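Long-range contacts in tail fiber protein (Pseudomonas aeruginosa, PDB 6CL6), which probably recognises receptors on the surface of target bacteria as the trimeric fibre of the R2 pyocin, a contractile injection particle: residues E98-V103 against W117-I122; Y73-F78 against S87-S92; S47-T52 against T60-G65. One frame throughout, in Å; residues are numbered along the deposited sequence. Where two conformers were deposited one is given.

Interaction 1 of 3, residues E98-V103 against W117-I122; sequences EMYVRV and WQRCDI
D121 OD1 is gripped by two N-H donors, one from each segment. The backbone N of M99 reaches it at 3.1 Å, nearly straight at 164°, and NE of R119 meets it at 2.8 Å. Both approach from above the carboxylate plane. R119 completes a side-on salt bridge by giving NH2 to the syn lone pair of D121 OD2. The aspartate thus stands in for a strand neighbour where regular pairing stops. Before that point V101 and Q118 form an antiparallel hydrogen-bonded pair, Q118 N lying 2.7 Å from V101 O, and the N of C120 binds M99 O.

On the face carrying Y100 and R119, the arginine chain, bent at chi2, crosses the tyrosine obliquely, CD 3.6 Å from Y100 OH. That hydroxyl donates to E98 OE1; the other carboxylate oxygen serves R70 and T96. The E98 carboxylate faces the R119 guanidinium with no N-H pointing at it, so only charge acts. Farther along, extended R102 crosses W117: its CG sits 3.5 Å from the six-membered ring centroid, 3° off the normal, a CH-pi contact. The guanidinium and indole planes differ by only 9°; R102 NH2 bonds N51 OD1, R102 NE bonds Q88 OE1 and W117 NE1 bonds N64 O. On the other face C120 SG rests on V101 CG1, while M99 packs on M99 of both neighbouring subunits.

Backbone pairing joins this chain's last sheet strand, whose R119 also bonds the second subunit's backbone; the E98-R119-D121 cluster secures the end where pairing runs out, probably keeping both acids ionised.

Interaction 2 of 3, residues Y73-F78 against S87-S92; sequences YIQSMF and SQIATS
Two strands, 73-78 and 87-92, run antiparallel at 163°, and the side chains along them settle largely into one conformation. Y73, I74, Q75, S76, M77, Q88 and I89 all set their first gamma atom anti to the carbonyl carbon, beside the backbone N.

On the face of I74, S76, Q88 and A90, that torsion (chi1 -70°) and an extended chain carry the Q88 amide across to S76, where NE2 donates to OG at 2.9 Å with the hydroxyl close to the amide plane. I74 CG2 touches Q88 CD at 3.7 Å. The amide is fixed at both ends, since its OE1 accepts from R102 NE and its NE2 also reaches P50 O.

On the other face Q75 and I89 project together, NE2 of the one beside CG2 of the other, while M77 bends at chi3 and brings CE to 4.0 Å from I89 CD1. T91 holds OG1 between its backbone N and carbonyl carbon (chi1 52°); a water joins this oxygen to Q75 NE2, from which it accepts, and to I89 O, to which it donates. S87 OG bonds T91 of the second subunit and T91 OG1 bonds S87 of the third, so this face is turned to the trimer interior.

Y73 N bonds T91 O weakly, T91 N to Y73 O being sound; Q75-I89 and M77-S87 continue the pairing of a beta hairpin within an antiparallel sheet.

Interaction 3 of 3, residues S47-T52 against T60-G65; sequences SSDPNT and TNHANG
The H62 imidazole has D49 laid over one face: D49 CA stands 3.6 Å from the ring centroid in a CH-pi contact, and the carboxylate lies over the same face near CE1, its plane only 6° from that of the ring. S47 O lies at the ring edge by CD2. Also at the edge, the backbone N of N64 donates to ND1 at 3.0 Å, fixing the rotation of the ring. The N51 and N64 amides are stacked as well, and a water accepts from N51 ND2 and donates weakly to N64 OD1; N51 OD1 accepts from R102 NH2.

D49 CG is anti to its backbone N (chi1 -176°), which lets OD1 receive two donors: the N of N51, closing an Asx turn, and N64 ND2 at 2.9 Å in an almost straight bond of 174°. At the other end T60 OG1 donates to a lone pair of S48 O at 2.7 Å and accepts from H62 N, an ST turn. P50 CD rests against H62.

Each loop therefore spends one polar side chain both on its own turn and on the other loop. ND1 is probably unprotonated, since accepting from N64 N is consistent with a neutral ring protonated on NE2.

The three contacts belong to one globular beta domain of the fibre, and R102 and Q88 tie them together. Interactions 1 and 2, centres 10 Å apart, share an antiparallel sheet in which strands 85-92 and 99-104 are neighbours; Y100 N lies 2.8 Å from A90 O, and W117 CZ3 packs 3.5 Å from A90 CB. Interaction 3 covers the sheet with loops: W117 NE1 reaches N64 O and R102 NH2 reaches N51 OD1, each at 2.8 Å, while I74 CD1 meets P50 CB at 3.5 Å. Interactions 1 and 2 touch neighbouring subunits, whereas interaction 3 touches no other chain of the trimer. The iron and calcium sites lie much later in the sequence, at H243 and H245 and at D309 and G358.

Interaction 1 of 3, residues E98-V103 against W117-I122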
loop_
_atom_site.group_PDB
_atom_site.type_symbol
_atom_site.label_atom_id
_atom_site.label_comp_id
_atom_site.label_asym_id
_atom_site.label_seq_id
_atom_site.Cartn_x
_atom_site.Cartn_y
_atom_site.Cartn_z
ATOM N N GLU A 98 -16.840 39.796 -41.569
ATOM C CA GLU A 98 -15.442 39.958 -41.215
ATOM C C GLU A 98 -14.966 41.375 -41.487
ATOM O O GLU A 98 -15.455 42.042 -42.398
ATOM C CB GLU A 98 -14.545 39.011 -42.009
ATOM C CG GLU A 98 -14.757 37.575 -41.677
ATOM C CD GLU A 98 -13.986 36.621 -42.564
ATOM O OE1 GLU A 98 -12.856 36.942 -42.993
ATOM O OE2 GLU A 98 -14.546 35.548 -42.855
ATOM N N MET A 99 -13.951 41.794 -40.719
ATOM C CA MET A 99 -13.317 43.112 -40.880
ATOM C C MET A 99 -11.811 43.002 -40.740
ATOM O O MET A 99 -11.306 42.255 -39.882
ATOM C CB MET A 99 -13.835 44.100 -39.824
ATOM C CG MET A 99 -13.211 45.492 -39.886
ATOM S SD MET A 99 -13.707 46.589 -38.518
ATOM C CE MET A 99 -15.436 46.786 -38.885
ATOM N N TYR A 100 -11.105 43.782 -41.567
ATOM C CA TYR A 100 -9.658 43.879 -41.592
ATOM C C TYR A 100 -9.253 45.349 -41.681
ATOM O O TYR A 100 -10.027 46.196 -42.134
ATOM C CB TYR A 100 -9.051 43.114 -42.792
ATOM C CG TYR A 100 -9.352 41.645 -42.741
ATOM C CD1 TYR A 100 -10.600 41.160 -43.140
ATOM C CD2 TYR A 100 -8.382 40.720 -42.304
ATOM C CE1 TYR A 100 -10.894 39.804 -43.087
ATOM C CE2 TYR A 100 -8.670 39.363 -42.260
ATOM C CZ TYR A 100 -9.938 38.917 -42.647
ATOM O OH TYR A 100 -10.256 37.585 -42.577
ATOM N N VAL A 101 -8.015 45.635 -41.281
ATOM C CA VAL A 101 -7.448 46.980 -41.366
ATOM C C VAL A 101 -6.010 46.885 -41.852
ATOM O O VAL A 101 -5.294 45.908 -41.557
ATOM C CB VAL A 101 -7.546 47.709 -40.003
ATOM C CG1 VAL A 101 -6.631 47.025 -38.972
ATOM C CG2 VAL A 101 -7.185 49.167 -40.157
ATOM N N ARG A 102 -5.589 47.895 -42.635
ATOM C CA ARG A 102 -4.176 48.004 -43.053
ATOM C C ARG A 102 -3.810 49.475 -43.291
ATOM O O ARG A 102 -4.623 50.396 -43.112
ATOM C CB ARG A 102 -3.850 47.159 -44.275
ATOM C CG ARG A 102 -4.352 47.685 -45.607
ATOM C CD ARG A 102 -3.724 46.962 -46.776
ATOM N NE ARG A 102 -4.248 47.487 -48.034
ATOM C CZ ARG A 102 -3.800 47.172 -49.223
ATOM N NH1 ARG A 102 -2.832 46.295 -49.352
ATOM N NH2 ARG A 102 -4.338 47.728 -50.287
ATOM N N VAL A 103 -2.556 49.696 -43.679
ATOM C CA VAL A 103 -2.009 51.037 -43.731
ATOM C C VAL A 103 -0.884 51.095 -44.746
ATOM O O VAL A 103 -0.101 50.153 -44.901
ATOM C CB VAL A 103 -1.554 51.502 -42.332
ATOM C CG1 VAL A 103 -0.398 50.669 -41.864
ATOM C CG2 VAL A 103 -1.181 52.989 -42.356
ATOM N N TRP A 117 -2.622 43.163 -44.145
ATOM C CA TRP A 117 -3.901 43.318 -43.473
ATOM C C TRP A 117 -3.885 42.661 -42.096
ATOM O O TRP A 117 -3.344 41.567 -41.907
ATOM C CB TRP A 117 -4.999 42.688 -44.323
ATOM C CG TRP A 117 -5.327 43.377 -45.558
ATOM C CD1 TRP A 117 -4.863 43.092 -46.790
ATOM C CD2 TRP A 117 -6.228 44.484 -45.707
ATOM N NE1 TRP A 117 -5.410 43.937 -47.710
ATOM C CE2 TRP A 117 -6.263 44.803 -47.072
ATOM C CE3 TRP A 117 -6.987 45.236 -44.820
ATOM C CZ2 TRP A 117 -7.024 45.828 -47.576
ATOM C CZ3 TRP A 117 -7.764 46.265 -45.326
ATOM C CH2 TRP A 117 -7.762 46.558 -46.696
ATOM N N GLN A 118 -4.486 43.340 -41.131
ATOM C CA GLN A 118 -4.670 42.826 -39.788
ATOM C C GLN A 118 -6.158 42.596 -39.557
ATOM O O GLN A 118 -7.012 43.428 -39.906
ATOM C CB GLN A 118 -4.121 43.821 -38.768
ATOM C CG GLN A 118 -4.408 43.537 -37.302
ATOM C CD GLN A 118 -3.750 42.271 -36.780
ATOM O OE1 GLN A 118 -4.186 41.166 -37.067
ATOM N NE2 GLN A 118 -2.651 42.433 -36.073
ATOM N N ARG A 119 -6.485 41.468 -38.964
ATOM C CA ARG A 119 -7.879 41.143 -38.747
ATOM C C ARG A 119 -8.435 41.898 -37.550
ATOM O O ARG A 119 -7.766 42.031 -36.527
ATOM C CB ARG A 119 -8.057 39.640 -38.488
ATOM C CG ARG A 119 -9.502 39.278 -38.407
ATOM C CD ARG A 119 -9.762 37.970 -39.063
ATOM N NE ARG A 119 -11.154 37.570 -38.910
ATOM C CZ ARG A 119 -11.570 36.312 -39.010
ATOM N NH1 ARG A 119 -10.684 35.360 -39.249
ATOM N NH2 ARG A 119 -12.860 36.010 -38.863
ATOM N N CYS A 120 -9.692 42.358 -37.673
ATOM C CA CYS A 120 -10.356 43.080 -36.606
ATOM C C CYS A 120 -11.443 42.283 -35.912
ATOM O O CYS A 120 -11.505 42.295 -34.685
ATOM C CB CYS A 120 -10.957 44.381 -37.150
ATOM S SG CYS A 120 -9.711 45.516 -37.763
ATOM N N ASP A 121 -12.289 41.566 -36.638
ATOM C CA ASP A 121 -13.362 40.864 -35.981
ATOM C C ASP A 121 -12.784 39.727 -35.107
ATOM O O ASP A 121 -11.722 39.175 -35.380
ATOM C CB ASP A 121 -14.351 40.337 -36.999
ATOM C CG ASP A 121 -13.802 39.209 -37.839
ATOM O OD1 ASP A 121 -13.132 39.496 -38.866
ATOM O OD2 ASP A 121 -14.015 38.041 -37.467
ATOM N N ILE A 122 -13.503 39.399 -34.040
ATOM C CA ILE A 122 -12.986 38.467 -33.029
ATOM C C ILE A 122 -13.005 37.019 -33.520
ATOM O O ILE A 122 -12.580 36.085 -32.790
ATOM C CB ILE A 122 -13.774 38.615 -31.707
ATOM C CG1 ILE A 122 -15.213 38.134 -31.851
ATOM C CG2 ILE A 122 -13.753 40.063 -31.198
ATOM C CD1 ILE A 122 -15.978 38.130 -30.528
#

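Interaction 2 of 3, residues Y73-F78 against S87-S92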
loop_
_atom_site.group_PDB
_atom_site.type_symbol
_atom_site.label_atom_id
_atom_site.label_comp_id
_atom_site.label_asym_id
_atom_site.label_seq_id
_atom_site.Cartn_x
_atom_site.Cartn_y
_atom_site.Cartn_z
ATOM N N TYR A 73 -15.713 45.278 -49.352
ATOM C CA TYR A 73 -15.791 46.734 -49.352
ATOM C C TYR A 73 -14.553 47.285 -48.679
ATOM O O TYR A 73 -14.160 46.809 -47.601
ATOM C CB TYR A 73 -17.021 47.224 -48.599
ATOM C CG TYR A 73 -18.339 46.741 -49.112
ATOM C CD1 TYR A 73 -18.908 45.574 -48.636
ATOM C CD2 TYR A 73 -19.050 47.501 -50.023
ATOM C CE1 TYR A 73 -20.149 45.172 -49.123
ATOM C CE2 TYR A 73 -20.263 47.126 -50.472
ATOM C CZ TYR A 73 -20.804 45.967 -50.038
ATOM O OH TYR A 73 -22.054 45.619 -50.536
ATOM N N ILE A 74 -13.909 48.258 -49.310
ATOM C CA ILE A 74 -12.666 48.808 -48.789
ATOM C C ILE A 74 -12.852 50.297 -48.666
ATOM O O ILE A 74 -12.967 50.996 -49.680
ATOM C CB ILE A 74 -11.445 48.460 -49.666
ATOM C CG1 ILE A 74 -11.272 46.915 -49.735
ATOM C CG2 ILE A 74 -10.211 49.115 -49.087
ATOM C CD1 ILE A 74 -9.977 46.451 -50.313
ATOM N N GLN A 75 -12.893 50.775 -47.426
ATOM C CA GLN A 75 -12.852 52.208 -47.146
ATOM C C GLN A 75 -11.406 52.681 -47.131
ATOM O O GLN A 75 -10.525 51.988 -46.621
ATOM C CB GLN A 75 -13.507 52.546 -45.807
ATOM C CG GLN A 75 -14.902 52.069 -45.594
ATOM C CD GLN A 75 -15.321 52.260 -44.149
ATOM O OE1 GLN A 75 -15.420 53.382 -43.670
ATOM N NE2 GLN A 75 -15.520 51.153 -43.438
ATOM N N SER A 76 -11.170 53.875 -47.664
ATOM C CA SER A 76 -9.825 54.454 -47.650
ATOM C C SER A 76 -9.870 55.863 -47.092
ATOM O O SER A 76 -10.774 56.628 -47.416
ATOM C CB SER A 76 -9.226 54.500 -49.046
ATOM O OG SER A 76 -9.020 53.204 -49.540
ATOM N N MET A 77 -8.877 56.189 -46.279
ATOM C CA MET A 77 -8.655 57.519 -45.738
ATOM C C MET A 77 -7.225 57.904 -46.094
ATOM O O MET A 77 -6.313 57.089 -45.956
ATOM C CB MET A 77 -8.866 57.534 -44.234
ATOM C CG MET A 77 -10.273 57.260 -43.787
ATOM S SD MET A 77 -10.336 56.664 -42.106
ATOM C CE MET A 77 -9.856 54.969 -42.321
ATOM N N PHE A 78 -7.036 59.145 -46.534
ATOM C CA PHE A 78 -5.831 59.596 -47.183
ATOM C C PHE A 78 -5.175 60.811 -46.534
ATOM O O PHE A 78 -5.837 61.691 -46.007
ATOM C CB PHE A 78 -6.135 60.003 -48.643
ATOM C CG PHE A 78 -6.828 58.928 -49.455
ATOM C CD1 PHE A 78 -6.137 57.840 -49.913
ATOM C CD2 PHE A 78 -8.173 59.063 -49.780
ATOM C CE1 PHE A 78 -6.755 56.875 -50.673
ATOM C CE2 PHE A 78 -8.790 58.105 -50.533
ATOM C CZ PHE A 78 -8.106 57.018 -50.977
ATOM N N SER A 87 -4.976 54.821 -44.835
ATOM C CA SER A 87 -5.480 53.761 -43.975
ATOM C C SER A 87 -6.672 53.138 -44.670
ATOM O O SER A 87 -7.447 53.848 -45.306
ATOM C CB SER A 87 -5.876 54.345 -42.620
ATOM O OG SER A 87 -6.645 53.456 -41.883
ATOM N N GLN A 88 -6.788 51.814 -44.590
ATOM C CA GLN A 88 -7.896 51.106 -45.200
ATOM C C GLN A 88 -8.550 50.121 -44.250
ATOM O O GLN A 88 -7.882 49.422 -43.475
ATOM C CB GLN A 88 -7.449 50.357 -46.469
ATOM C CG GLN A 88 -7.114 51.277 -47.601
ATOM C CD GLN A 88 -6.802 50.495 -48.857
ATOM O OE1 GLN A 88 -6.322 49.346 -48.794
ATOM N NE2 GLN A 88 -7.089 51.096 -49.995
ATOM N N ILE A 89 -9.882 50.119 -44.308
ATOM C CA ILE A 89 -10.730 49.203 -43.563
ATOM C C ILE A 89 -11.513 48.368 -44.563
ATOM O O ILE A 89 -12.223 48.921 -45.411
ATOM C CB ILE A 89 -11.715 49.950 -42.638
ATOM C CG1 ILE A 89 -10.969 50.799 -41.631
ATOM C CG2 ILE A 89 -12.668 48.951 -41.989
ATOM C CD1 ILE A 89 -11.815 51.814 -40.960
ATOM N N ALA A 90 -11.418 47.052 -44.439
ATOM C CA ALA A 90 -12.077 46.119 -45.339
ATOM C C ALA A 90 -13.154 45.367 -44.575
ATOM O O ALA A 90 -12.897 44.845 -43.473
ATOM C CB ALA A 90 -11.061 45.159 -45.967
ATOM N N THR A 91 -14.351 45.310 -45.151
ATOM C CA THR A 91 -15.452 44.549 -44.584
ATOM C C THR A 91 -16.017 43.638 -45.665
ATOM O O THR A 91 -16.019 43.983 -46.846
ATOM C CB THR A 91 -16.532 45.455 -44.020
ATOM O OG1 THR A 91 -16.912 46.421 -45.020
ATOM C CG2 THR A 91 -15.988 46.185 -42.790
ATOM N N SER A 92 -16.481 42.463 -45.245
ATOM C CA SER A 92 -16.828 41.412 -46.182
ATOM C C SER A 92 -18.070 41.768 -46.969
ATOM O O SER A 92 -18.986 42.431 -46.483
ATOM C CB SER A 92 -17.038 40.084 -45.422
ATOM O OG SER A 92 -17.956 40.276 -44.338
HETATM O O HOH W 1 -15.260 48.695 -44.945
#

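Interaction 3 of 3, residues S47-T52 against T60-G65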
loop_
_atom_site.group_PDB
_atom_site.type_symbol
_atom_site.label_atom_id
_atom_site.label_comp_id
_atom_site.label_asym_id
_atom_site.label_seq_id
_atom_site.Cartn_x
_atom_site.Cartn_y
_atom_site.Cartn_z
ATOM N N SER A 47 -12.895 44.881 -59.742
ATOM C CA SER A 47 -11.611 44.193 -59.676
ATOM C C SER A 47 -10.451 45.170 -59.489
ATOM O O SER A 47 -9.295 44.801 -59.692
ATOM C CB SER A 47 -11.387 43.348 -60.933
ATOM O OG SER A 47 -11.238 44.167 -62.068
ATOM N N SER A 48 -10.741 46.405 -59.113
ATOM C CA SER A 48 -9.698 47.409 -58.907
ATOM C C SER A 48 -8.710 47.033 -57.810
ATOM O O SER A 48 -9.069 46.415 -56.810
ATOM C CB SER A 48 -10.350 48.763 -58.583
ATOM O OG SER A 48 -11.111 49.233 -59.701
ATOM N N ASP A 49 -7.464 47.439 -58.002
ATOM C CA ASP A 49 -6.387 47.185 -57.019
ATOM C C ASP A 49 -6.545 48.145 -55.833
ATOM O O ASP A 49 -6.395 49.359 -55.995
ATOM C CB ASP A 49 -5.021 47.351 -57.674
ATOM C CG ASP A 49 -3.861 47.007 -56.747
ATOM O OD1 ASP A 49 -4.089 46.731 -55.543
ATOM O OD2 ASP A 49 -2.698 47.025 -57.203
ATOM N N PRO A 50 -6.786 47.655 -54.630
ATOM C CA PRO A 50 -6.863 48.590 -53.491
ATOM C C PRO A 50 -5.542 49.261 -53.175
ATOM O O PRO A 50 -5.540 50.314 -52.528
ATOM C CB PRO A 50 -7.358 47.692 -52.335
ATOM C CG PRO A 50 -6.936 46.307 -52.705
ATOM C CD PRO A 50 -6.990 46.242 -54.219
ATOM N N ASN A 51 -4.414 48.717 -53.646
ATOM C CA ASN A 51 -3.130 49.370 -53.408
ATOM C C ASN A 51 -3.061 50.741 -54.080
ATOM O O ASN A 51 -2.348 51.640 -53.602
ATOM C CB ASN A 51 -1.974 48.506 -53.930
ATOM C CG ASN A 51 -1.616 47.363 -53.012
ATOM O OD1 ASN A 51 -2.436 46.865 -52.216
ATOM N ND2 ASN A 51 -0.355 46.935 -53.100
ATOM N N THR A 52 -3.790 50.920 -55.176
ATOM C CA THR A 52 -3.766 52.170 -55.914
ATOM C C THR A 52 -5.054 52.959 -55.726
ATOM O O THR A 52 -5.396 53.832 -56.554
ATOM C CB THR A 52 -3.468 51.918 -57.409
ATOM O OG1 THR A 52 -4.440 51.043 -57.984
ATOM C CG2 THR A 52 -2.117 51.306 -57.548
ATOM N N THR A 60 -14.105 45.215 -54.173
ATOM C CA THR A 60 -13.192 44.525 -55.056
ATOM C C THR A 60 -12.861 43.161 -54.480
ATOM O O THR A 60 -12.855 42.969 -53.269
ATOM C CB THR A 60 -11.906 45.338 -55.276
ATOM O OG1 THR A 60 -11.001 44.623 -56.094
ATOM C CG2 THR A 60 -11.263 45.697 -53.968
ATOM N N ASN A 61 -12.604 42.220 -55.387
ATOM C CA ASN A 61 -12.061 40.907 -55.024
ATOM C C ASN A 61 -10.614 40.791 -55.464
ATOM O O ASN A 61 -10.077 39.691 -55.574
ATOM C CB ASN A 61 -12.907 39.785 -55.614
ATOM C CG ASN A 61 -12.874 39.770 -57.130
ATOM O OD1 ASN A 61 -12.434 40.717 -57.757
ATOM N ND2 ASN A 61 -13.365 38.675 -57.725
ATOM N N HIS A 62 -9.996 41.912 -55.780
ATOM C CA HIS A 62 -8.578 41.937 -56.127
ATOM C C HIS A 62 -7.722 41.283 -55.047
ATOM O O HIS A 62 -8.014 41.350 -53.846
ATOM C CB HIS A 62 -8.146 43.387 -56.337
ATOM C CG HIS A 62 -6.792 43.528 -56.935
ATOM N ND1 HIS A 62 -5.633 43.400 -56.192
ATOM C CD2 HIS A 62 -6.409 43.799 -58.200
ATOM C CE1 HIS A 62 -4.597 43.578 -56.982
ATOM N NE2 HIS A 62 -5.045 43.818 -58.202
ATOM N N ALA A 63 -6.622 40.684 -55.485
ATOM C CA ALA A 63 -5.766 39.889 -54.616
ATOM C C ALA A 63 -5.114 40.680 -53.498
ATOM O O ALA A 63 -4.733 40.079 -52.480
ATOM C CB ALA A 63 -4.653 39.243 -55.451
ATOM N N ASN A 64 -4.974 41.985 -53.646
ATOM C CA ASN A 64 -4.373 42.809 -52.589
ATOM C C ASN A 64 -5.328 43.125 -51.460
ATOM O O ASN A 64 -4.908 43.765 -50.488
ATOM C CB ASN A 64 -3.804 44.104 -53.202
ATOM C CG ASN A 64 -2.455 43.874 -53.874
ATOM O OD1 ASN A 64 -1.726 42.986 -53.503
ATOM N ND2 ASN A 64 -2.138 44.671 -54.889
ATOM N N GLY A 65 -6.615 42.691 -51.564
ATOM C CA GLY A 65 -7.514 42.720 -50.457
ATOM C C GLY A 65 -7.133 41.675 -49.408
ATOM O O GLY A 65 -6.139 40.969 -49.542
HETATM O O HOH W 2 0.349 44.541 -51.644
#